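Local coordinates for protein proline-tRNA synthetase class II aaRS (Ybak RNA binding domain plus tRNA synthetase) (Cryptosporidium parvum, PDB 5XIO) that probably charges tRNA(Pro) with L-proline at the expense of ATP, represented here by the part holding the class II catalytic core, anticodon-binding and C-terminal domains, at residues Pro68-Gln73 with Glu103-Arg108; Asp8-Phe13 with Ile218-Arg223; Val289-Ile294 with Val322-Asp327. All coordinates share one frame; numbering follows the deposited sequence.

Contact 1. Residues Pro68-Gln73 with Glu103-Arg108; sequences PIFVTQ and EPIAIR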
loop_
_atom_site.group_PDB
_atom_site.type_symbol
_atom_site.label_atom_id
_atom_site.label_comp_id
_atom_site.label_asym_id
_atom_site.label_seq_id
_atom_site.Cartn_x
_atom_site.Cartn_y
_atom_site.Cartn_z
ATOM N N PRO A 68 -10.497 -2.513 -9.182
ATOM C CA PRO A 68 -11.479 -1.972 -8.211
ATOM C C PRO A 68 -11.888 -2.858 -7.039
ATOM O O PRO A 68 -11.721 -4.060 -7.084
ATOM C CB PRO A 68 -12.696 -1.686 -9.074
ATOM C CG PRO A 68 -12.126 -1.457 -10.436
ATOM C CD PRO A 68 -11.045 -2.493 -10.549
ATOM N N ILE A 69 -12.414 -2.275 -5.975
ATOM C CA ILE A 69 -12.807 -3.119 -4.877
ATOM C C ILE A 69 -14.158 -3.814 -5.097
ATOM O O ILE A 69 -14.482 -4.787 -4.405
ATOM C CB ILE A 69 -12.792 -2.289 -3.563
ATOM C CG1 ILE A 69 -13.129 -3.110 -2.361
ATOM C CG2 ILE A 69 -13.768 -1.120 -3.572
ATOM C CD1 ILE A 69 -13.026 -2.252 -1.098
ATOM N N PHE A 70 -14.977 -3.288 -6.005
ATOM C CA PHE A 70 -16.307 -3.821 -6.274
ATOM C C PHE A 70 -16.359 -4.748 -7.467
ATOM O O PHE A 70 -15.553 -4.623 -8.416
ATOM C CB PHE A 70 -17.304 -2.678 -6.480
ATOM C CG PHE A 70 -17.538 -1.825 -5.235
ATOM C CD1 PHE A 70 -17.816 -2.416 -3.994
ATOM C CD2 PHE A 70 -17.441 -0.438 -5.296
ATOM C CE1 PHE A 70 -17.964 -1.640 -2.848
ATOM C CE2 PHE A 70 -17.590 0.329 -4.153
ATOM C CZ PHE A 70 -17.875 -0.274 -2.936
ATOM N N VAL A 71 -17.281 -5.702 -7.394
ATOM C CA VAL A 71 -17.653 -6.501 -8.561
ATOM C C VAL A 71 -19.186 -6.746 -8.611
ATOM O O VAL A 71 -19.837 -6.860 -7.532
ATOM C CB VAL A 71 -16.850 -7.813 -8.613
ATOM C CG1 VAL A 71 -17.133 -8.712 -7.431
ATOM C CG2 VAL A 71 -17.129 -8.570 -9.906
ATOM N N THR A 72 -19.759 -6.794 -9.832
ATOM C CA THR A 72 -21.217 -6.979 -10.011
ATOM C C THR A 72 -21.560 -8.421 -9.732
ATOM O O THR A 72 -20.688 -9.293 -9.839
ATOM C CB THR A 72 -21.681 -6.661 -11.475
ATOM O OG1 THR A 72 -21.040 -7.538 -12.416
ATOM C CG2 THR A 72 -21.345 -5.232 -11.862
ATOM N N GLN A 73 -22.810 -8.726 -9.408
ATOM C CA GLN A 73 -23.158 -10.148 -9.235
ATOM C C GLN A 73 -23.096 -10.948 -10.508
ATOM O O GLN A 73 -22.638 -12.109 -10.474
ATOM C CB GLN A 73 -24.471 -10.384 -8.520
ATOM C CG GLN A 73 -25.745 -10.037 -9.238
ATOM C CD GLN A 73 -26.947 -10.413 -8.368
ATOM O OE1 GLN A 73 -27.095 -11.574 -7.978
ATOM N NE2 GLN A 73 -27.778 -9.431 -8.033
ATOM N N GLU A 103 -29.246 -2.726 -8.262
ATOM C CA GLU A 103 -28.636 -4.049 -8.085
ATOM C C GLU A 103 -27.434 -4.046 -7.121
ATOM O O GLU A 103 -26.592 -3.143 -7.172
ATOM C CB GLU A 103 -28.226 -4.646 -9.423
ATOM C CG GLU A 103 -27.397 -3.727 -10.295
ATOM C CD GLU A 103 -27.566 -4.066 -11.763
ATOM O OE1 GLU A 103 -28.733 -4.307 -12.164
ATOM O OE2 GLU A 103 -26.548 -4.105 -12.505
ATOM N N PRO A 104 -27.351 -5.081 -6.261
ATOM C CA PRO A 104 -26.287 -5.144 -5.282
ATOM C C PRO A 104 -24.895 -5.346 -5.914
ATOM O O PRO A 104 -24.768 -5.890 -7.041
ATOM C CB PRO A 104 -26.705 -6.308 -4.380
ATOM C CG PRO A 104 -27.536 -7.171 -5.233
ATOM C CD PRO A 104 -28.234 -6.259 -6.195
ATOM N N ILE A 105 -23.878 -4.855 -5.203
ATOM C CA ILE A 105 -22.503 -5.075 -5.599
ATOM C C ILE A 105 -21.678 -5.664 -4.472
ATOM O O ILE A 105 -21.873 -5.343 -3.293
ATOM C CB ILE A 105 -21.799 -3.790 -6.149
ATOM C CG1 ILE A 105 -21.526 -2.796 -5.039
ATOM C CG2 ILE A 105 -22.627 -3.134 -7.257
ATOM C CD1 ILE A 105 -21.136 -1.432 -5.560
ATOM N N ALA A 106 -20.719 -6.504 -4.866
ATOM C CA ALA A 106 -19.929 -7.264 -3.924
ATOM C C ALA A 106 -18.601 -6.644 -3.685
ATOM O O ALA A 106 -17.911 -6.232 -4.652
ATOM C CB ALA A 106 -19.702 -8.658 -4.429
ATOM N N ILE A 107 -18.226 -6.629 -2.405
ATOM C CA ILE A 107 -16.871 -6.411 -2.027
ATOM C C ILE A 107 -16.029 -7.619 -2.367
ATOM O O ILE A 107 -16.359 -8.812 -2.083
ATOM C CB ILE A 107 -16.683 -6.159 -0.542
ATOM C CG1 ILE A 107 -17.251 -4.849 -0.156
ATOM C CG2 ILE A 107 -15.193 -6.032 -0.206
ATOM C CD1 ILE A 107 -17.522 -4.811 1.355
ATOM N N ARG A 108 -14.927 -7.305 -3.004
ATOM C CA ARG A 108 -13.951 -8.241 -3.501
ATOM C C ARG A 108 -13.377 -9.270 -2.523
ATOM O O ARG A 108 -12.755 -8.951 -1.568
ATOM C CB ARG A 108 -12.882 -7.421 -4.221
ATOM C CG ARG A 108 -11.494 -7.948 -4.330
ATOM C CD ARG A 108 -10.572 -7.016 -3.608
ATOM N NE ARG A 108 -9.977 -6.040 -4.473
ATOM C CZ ARG A 108 -9.577 -4.863 -4.059
ATOM N NH1 ARG A 108 -9.688 -4.529 -2.803
ATOM N NH2 ARG A 108 -9.054 -4.028 -4.902
HETATM O O HOH W 1 -9.758 -5.960 -7.004
HETATM O O HOH W 2 -24.224 -6.030 -9.916
#

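Contact 2. Residues Asp8-Phe13 with Ile218-Arg223; sequences DKITSF and IPEIGR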
loop_
_atom_site.group_PDB
_atom_site.type_symbol
_atom_site.label_atom_id
_atom_site.label_comp_id
_atom_site.label_asym_id
_atom_site.label_seq_id
_atom_site.Cartn_x
_atom_site.Cartn_y
_atom_site.Cartn_z
ATOM N N ASP A 8 0.548 -18.580 30.664
ATOM C CA ASP A 8 1.594 -19.454 30.279
ATOM C C ASP A 8 1.353 -19.912 28.797
ATOM O O ASP A 8 0.215 -20.217 28.382
ATOM C CB ASP A 8 1.633 -20.647 31.228
ATOM C CG ASP A 8 2.842 -21.531 30.970
ATOM O OD1 ASP A 8 3.927 -21.185 31.466
ATOM O OD2 ASP A 8 2.725 -22.542 30.234
ATOM N N LYS A 9 2.432 -20.004 28.032
ATOM C CA LYS A 9 2.337 -20.299 26.605
ATOM C C LYS A 9 1.775 -21.664 26.340
ATOM O O LYS A 9 0.794 -21.780 25.601
ATOM C CB LYS A 9 3.684 -20.098 25.884
ATOM C CG LYS A 9 3.553 -20.238 24.355
ATOM C CD LYS A 9 4.787 -19.808 23.557
ATOM C CE LYS A 9 4.520 -19.890 22.054
ATOM N NZ LYS A 9 5.823 -20.041 21.329
ATOM N N ILE A 10 2.381 -22.685 26.963
ATOM C CA ILE A 10 1.965 -24.099 26.829
ATOM C C ILE A 10 0.587 -24.401 27.398
ATOM O O ILE A 10 -0.164 -25.113 26.762
ATOM C CB ILE A 10 2.993 -25.036 27.484
ATOM C CG1 ILE A 10 4.251 -25.069 26.632
ATOM C CG2 ILE A 10 2.448 -26.464 27.684
ATOM C CD1 ILE A 10 5.539 -25.112 27.442
ATOM N N THR A 11 0.223 -23.876 28.571
ATOM C CA THR A 11 -1.060 -24.315 29.240
ATOM C C THR A 11 -2.257 -23.376 29.100
ATOM O O THR A 11 -3.398 -23.789 29.300
ATOM C CB THR A 11 -0.868 -24.623 30.761
ATOM O OG1 THR A 11 -0.551 -23.413 31.489
ATOM C CG2 THR A 11 0.243 -25.701 30.966
ATOM N N SER A 12 -2.000 -22.131 28.719
ATOM C CA SER A 12 -3.048 -21.165 28.517
ATOM C C SER A 12 -2.819 -20.360 27.208
ATOM O O SER A 12 -2.819 -19.106 27.179
ATOM C CB SER A 12 -3.076 -20.273 29.777
ATOM O OG SER A 12 -4.411 -19.926 30.093
ATOM N N PHE A 13 -2.614 -21.084 26.112
ATOM C CA PHE A 13 -2.179 -20.461 24.824
ATOM C C PHE A 13 -3.042 -19.260 24.384
ATOM O O PHE A 13 -2.517 -18.192 24.098
ATOM C CB PHE A 13 -2.082 -21.523 23.716
ATOM C CG PHE A 13 -1.446 -21.028 22.429
ATOM C CD1 PHE A 13 -0.073 -21.037 22.268
ATOM C CD2 PHE A 13 -2.234 -20.565 21.368
ATOM C CE1 PHE A 13 0.511 -20.602 21.096
ATOM C CE2 PHE A 13 -1.645 -20.123 20.205
ATOM C CZ PHE A 13 -0.273 -20.140 20.068
ATOM N N ILE A 218 2.198 -24.923 14.509
ATOM C CA ILE A 218 2.326 -24.336 15.867
ATOM C C ILE A 218 2.330 -25.469 16.885
ATOM O O ILE A 218 1.266 -26.032 17.210
ATOM C CB ILE A 218 1.174 -23.374 16.175
ATOM C CG1 ILE A 218 0.867 -22.452 14.974
ATOM C CG2 ILE A 218 1.521 -22.607 17.422
ATOM C CD1 ILE A 218 2.068 -21.698 14.435
ATOM N N PRO A 219 3.515 -25.875 17.336
ATOM C CA PRO A 219 3.664 -27.085 18.216
ATOM C C PRO A 219 2.978 -27.017 19.613
ATOM O O PRO A 219 2.563 -28.043 20.135
ATOM C CB PRO A 219 5.174 -27.214 18.408
ATOM C CG PRO A 219 5.808 -26.273 17.389
ATOM C CD PRO A 219 4.794 -25.215 17.050
ATOM N N GLU A 220 2.849 -25.829 20.206
ATOM C CA GLU A 220 2.206 -25.679 21.532
ATOM C C GLU A 220 0.694 -25.985 21.527
ATOM O O GLU A 220 0.075 -26.147 22.582
ATOM C CB GLU A 220 2.422 -24.264 22.072
ATOM C CG GLU A 220 3.862 -23.969 22.492
ATOM C CD GLU A 220 4.804 -23.485 21.366
ATOM O OE1 GLU A 220 4.404 -23.354 20.142
ATOM O OE2 GLU A 220 5.974 -23.223 21.748
ATOM N N ILE A 221 0.083 -26.026 20.353
ATOM C CA ILE A 221 -1.312 -26.388 20.287
ATOM C C ILE A 221 -1.659 -27.480 19.275
ATOM O O ILE A 221 -2.826 -27.748 19.075
ATOM C CB ILE A 221 -2.174 -25.147 20.024
ATOM C CG1 ILE A 221 -2.085 -24.649 18.583
ATOM C CG2 ILE A 221 -1.737 -24.026 20.946
ATOM C CD1 ILE A 221 -3.179 -23.663 18.258
ATOM N N GLY A 222 -0.657 -28.092 18.641
ATOM C CA GLY A 222 -0.864 -29.176 17.673
ATOM C C GLY A 222 -1.558 -28.894 16.351
ATOM O O GLY A 222 -2.102 -29.790 15.746
ATOM N N ARG A 223 -1.504 -27.677 15.860
ATOM C CA ARG A 223 -2.233 -27.357 14.651
ATOM C C ARG A 223 -1.386 -26.804 13.518
ATOM O O ARG A 223 -0.557 -25.934 13.717
ATOM C CB ARG A 223 -3.389 -26.421 14.978
ATOM C CG ARG A 223 -4.552 -27.159 15.644
ATOM C CD ARG A 223 -5.907 -26.491 15.406
ATOM N NE ARG A 223 -7.027 -27.448 15.487
ATOM C CZ ARG A 223 -7.467 -28.027 16.611
ATOM N NH1 ARG A 223 -6.876 -27.774 17.774
ATOM N NH2 ARG A 223 -8.494 -28.878 16.580
#

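Contact 3. Residues Val289-Ile294 with Val322-Asp327; sequences VQVIII and VRVKID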
loop_
_atom_site.group_PDB
_atom_site.type_symbol
_atom_site.label_atom_id
_atom_site.label_comp_id
_atom_site.label_asym_id
_atom_site.label_seq_id
_atom_site.Cartn_x
_atom_site.Cartn_y
_atom_site.Cartn_z
ATOM N N VAL A 289 12.578 -1.883 16.479
ATOM C CA VAL A 289 13.810 -1.471 17.193
ATOM C C VAL A 289 14.653 -2.710 17.546
ATOM O O VAL A 289 14.151 -3.589 18.218
ATOM C CB VAL A 289 13.441 -0.673 18.446
ATOM C CG1 VAL A 289 14.620 -0.545 19.371
ATOM C CG2 VAL A 289 12.990 0.720 18.052
ATOM N N GLN A 290 15.907 -2.779 17.088
ATOM C CA GLN A 290 16.812 -3.893 17.406
ATOM C C GLN A 290 17.640 -3.746 18.714
ATOM O O GLN A 290 17.972 -4.746 19.398
ATOM C CB GLN A 290 17.767 -4.065 16.273
ATOM C CG GLN A 290 17.046 -4.309 14.937
ATOM C CD GLN A 290 17.972 -4.233 13.763
ATOM O OE1 GLN A 290 18.786 -3.321 13.700
ATOM N NE2 GLN A 290 17.826 -5.144 12.798
ATOM N N VAL A 291 17.988 -2.497 19.031
ATOM C CA VAL A 291 18.811 -2.140 20.210
ATOM C C VAL A 291 18.169 -0.956 20.893
ATOM O O VAL A 291 17.866 0.073 20.215
ATOM C CB VAL A 291 20.227 -1.713 19.826
ATOM C CG1 VAL A 291 21.006 -1.325 21.081
ATOM C CG2 VAL A 291 20.933 -2.821 19.053
ATOM N N ILE A 292 17.916 -1.139 22.192
ATOM C CA ILE A 292 17.513 -0.083 23.081
ATOM C C ILE A 292 18.610 0.195 24.155
ATOM O O ILE A 292 19.123 -0.710 24.815
ATOM C CB ILE A 292 16.197 -0.409 23.774
ATOM C CG1 ILE A 292 15.612 0.857 24.422
ATOM C CG2 ILE A 292 16.361 -1.516 24.815
ATOM C CD1 ILE A 292 15.108 1.909 23.430
ATOM N N ILE A 293 18.981 1.462 24.302
ATOM C CA ILE A 293 20.041 1.858 25.213
ATOM C C ILE A 293 19.406 2.432 26.465
ATOM O O ILE A 293 18.654 3.407 26.394
ATOM C CB ILE A 293 20.940 2.915 24.575
ATOM C CG1 ILE A 293 21.619 2.325 23.340
ATOM C CG2 ILE A 293 21.954 3.441 25.603
ATOM C CD1 ILE A 293 22.100 3.372 22.357
ATOM N N ILE A 294 19.688 1.814 27.598
ATOM C CA ILE A 294 19.130 2.275 28.860
ATOM C C ILE A 294 20.236 2.724 29.816
ATOM O O ILE A 294 20.952 1.885 30.365
ATOM C CB ILE A 294 18.325 1.179 29.553
ATOM C CG1 ILE A 294 17.205 0.706 28.626
ATOM C CG2 ILE A 294 17.763 1.687 30.863
ATOM C CD1 ILE A 294 16.481 -0.498 29.162
ATOM N N VAL A 322 21.876 -0.022 12.008
ATOM C CA VAL A 322 21.130 -0.675 13.094
ATOM C C VAL A 322 20.084 0.299 13.590
ATOM O O VAL A 322 20.381 1.505 13.703
ATOM C CB VAL A 322 22.082 -1.045 14.283
ATOM C CG1 VAL A 322 21.331 -1.450 15.546
ATOM C CG2 VAL A 322 23.044 -2.150 13.894
ATOM N N ARG A 323 18.870 -0.203 13.884
ATOM C CA ARG A 323 17.770 0.634 14.408
ATOM C C ARG A 323 17.844 0.608 15.945
ATOM O O ARG A 323 17.713 -0.432 16.586
ATOM C CB ARG A 323 16.389 0.150 13.916
ATOM C CG ARG A 323 16.269 0.019 12.397
ATOM C CD ARG A 323 14.923 -0.524 11.891
ATOM N NE ARG A 323 14.653 -1.940 12.202
ATOM C CZ ARG A 323 15.029 -2.990 11.471
ATOM N NH1 ARG A 323 15.701 -2.821 10.360
ATOM N NH2 ARG A 323 14.740 -4.225 11.872
ATOM N N VAL A 324 18.030 1.781 16.526
ATOM C CA VAL A 324 18.407 1.913 17.920
ATOM C C VAL A 324 17.751 3.143 18.488
ATOM O O VAL A 324 17.666 4.132 17.829
ATOM C CB VAL A 324 19.944 2.022 18.049
ATOM C CG1 VAL A 324 20.469 3.196 17.244
ATOM C CG2 VAL A 324 20.379 2.102 19.519
ATOM N N LYS A 325 17.274 3.058 19.718
ATOM C CA LYS A 325 16.641 4.170 20.416
ATOM C C LYS A 325 17.251 4.245 21.820
ATOM O O LYS A 325 17.726 3.255 22.346
ATOM C CB LYS A 325 15.120 3.961 20.534
ATOM C CG LYS A 325 14.261 4.743 19.542
ATOM C CD LYS A 325 12.792 4.866 19.989
ATOM C CE LYS A 325 12.666 5.320 21.455
ATOM N NZ LYS A 325 11.333 5.877 21.829
ATOM N N ILE A 326 17.200 5.421 22.431
ATOM C CA ILE A 326 17.533 5.569 23.841
ATOM C C ILE A 326 16.274 5.790 24.649
ATOM O O ILE A 326 15.501 6.675 24.344
ATOM C CB ILE A 326 18.444 6.789 24.086
ATOM C CG1 ILE A 326 19.753 6.639 23.284
ATOM C CG2 ILE A 326 18.703 6.971 25.603
ATOM C CD1 ILE A 326 20.527 7.933 23.106
ATOM N N ASP A 327 16.091 5.000 25.696
ATOM C CA ASP A 327 15.090 5.309 26.696
ATOM C C ASP A 327 15.770 5.948 27.909
ATOM O O ASP A 327 16.216 5.258 28.825
ATOM C CB ASP A 327 14.365 4.044 27.122
ATOM C CG ASP A 327 13.213 4.344 28.007
ATOM O OD1 ASP A 327 13.057 5.535 28.326
ATOM O OD2 ASP A 327 12.446 3.438 28.369
#

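Contact 1. Residues Pro68-Gln73 with Glu103-Arg108
F70 and I105 meet on one face of a small three-stranded antiparallel sheet in the synthetase core, where strand 70-72 is an outer member and strand 99-107 the central one. The methyl CD1 of I105 rests over the F70 ring in a CH-pi contact, 3.8 Å from the centroid and displaced toward the CG side. I105 is the diagonal neighbour of F70, whose direct partner in the register is I107, and the two side chains cross at a slant. I105 CG1 lies between the backbone N and the carbonyl carbon (chi1 71°), and this directs the extended tail back over the ring. I69 CG2 covers the opposite ring face, and A106 O sits at the edge in the ring plane. The phenyl group is therefore sandwiched between two branched aliphatic side chains. I107 stands alongside I69, both pointing the same way, with I107 CG2 4.2 Å from I69 CG1.

On the reverse face, V71 CG1 packs 4.0 Å from A106 CB. These two residues form a hydrogen-bonded pair, V71 N reaching A106 O at 2.9 Å and A106 N reaching V71 O at 2.8 Å. The F70 face adjoins the second subunit, whose Y30 OH bonds to F70 O and whose W142 packs on I105. R108 continues the pairing through its N, 2.9 Å from I69 O. Its side chain, bent at chi2 and chi3, crosses I69 at about a right angle and lays the guanidinium over I69 CA. At the guanidinium edge, doubtfully close to R108 NE, a water donates to P68 O, 2.7 Å away.

Contact 2. Residues Asp8-Phe13 with Ile218-Arg223
The F13 ring carries I221 CG2 on one face, while K9 O of its own segment lies at the edge in the ring plane. The methyl is 3.6 Å from the ring centroid and 20° off the normal, a CH-pi contact shifted toward the rim, where CG2 comes within 3.4 Å of F13 CG. F13 and I221 cross at about a right angle. E220 CB and I218 CG2 approach the ring obliquely, the latter 4.0 Å from F13 CZ. The carboxylate of E220 is turned only 21° from the ring plane.

The motif on the 218-223 side is the turn of a beta-hairpin with a G1 bulge, in which G222, at positive phi, and R223 both face I218 between strands 210-218 and 223-234. Opposite it, the chain leading into helix 13-23 contains an Asx motif, D8 OD2 accepting from T11 N (3.3 Å) with its anti lone pair. The hairpin turn packs against the start of that helix, and M272 of helix 265-274 touches both F13 and I218.

K9 reaches across with its chain extended, and E220 comes to meet it by bending at chi2 (86°). The two side chains pass each other at a slant, leaving K9 NZ 3.2 Å from E220 OE2, a weak hydrogen bond within a salt bridge. Stronger partners of the ammonium are G275 O and M272 O, around the C-terminal end of helix 265-274. Those carbonyls, together with the carboxylate, would favour a charged lysine in this buried setting. The chemistry thus implies that the lysine is probably positioned chiefly by the backbone oxygens of G275 and M272, with E220 adding a weaker, electrostatic tie beside the methyls of I221 and I218 packed against the F13 ring.

Contact 3. Residues Val289-Ile294 with Val322-Asp327
R323 O is gripped by two successive backbone amides of the other segment, Q290 N at 3.0 Å, tilted 29° from the carbonyl plane, and V291 N at 3.2 Å, within it. Q290 returns a bond through its side chain, whose OE1 accepts from R323 N (3.1 Å, 166°). Its amide then lies over the R323 guanidinium, the planes 34° apart. The nitrogens Q290 NE2 and R323 NH2, both donors, bond instead to P284 O and A287 O respectively. Beyond this point the strands run parallel, with I293 N 2.9 Å from K325 O.

On one face V291 and V324 lie side by side, V291 CG1 3.8 Å from V324 CG2. I293 CD1 slants across to the same V324 CG2 at 3.6 Å. On the other face I292 lies alongside K325, its chain bent at chi2 so that CD1 comes 3.5 Å from K325 CB.

The arrangement is a beta-alpha-beta unit of the anticodon-binding domain. Helix 306-319 links the strands and covers the V291/V324 face through L317, W341 of helix 334-343 packs on I292, and strand 348-352 pairs with the far side of strand 291-295.

How the contacts relate
Contacts 1 and 3 are buried strand pairings, antiparallel in the catalytic core and parallel in the anticodon-binding domain, whereas contact 2 joins two irregular segments and is only partly buried. The centres of contacts 1 and 3 lie about 46 Å apart and those of contacts 2 and 3 about 31 Å apart, and no two contacts touch or share a strand or helix. Along the chain, contact 1 falls inside the long loop closed by contact 2, and contact 3 follows both. Contact 1 alone borders the second subunit. Backbone bonds dominate contacts 1 and 3, while contact 2 depends on side chains, a CH-pi contact and a salt bridge whose hydrogen bond is weak.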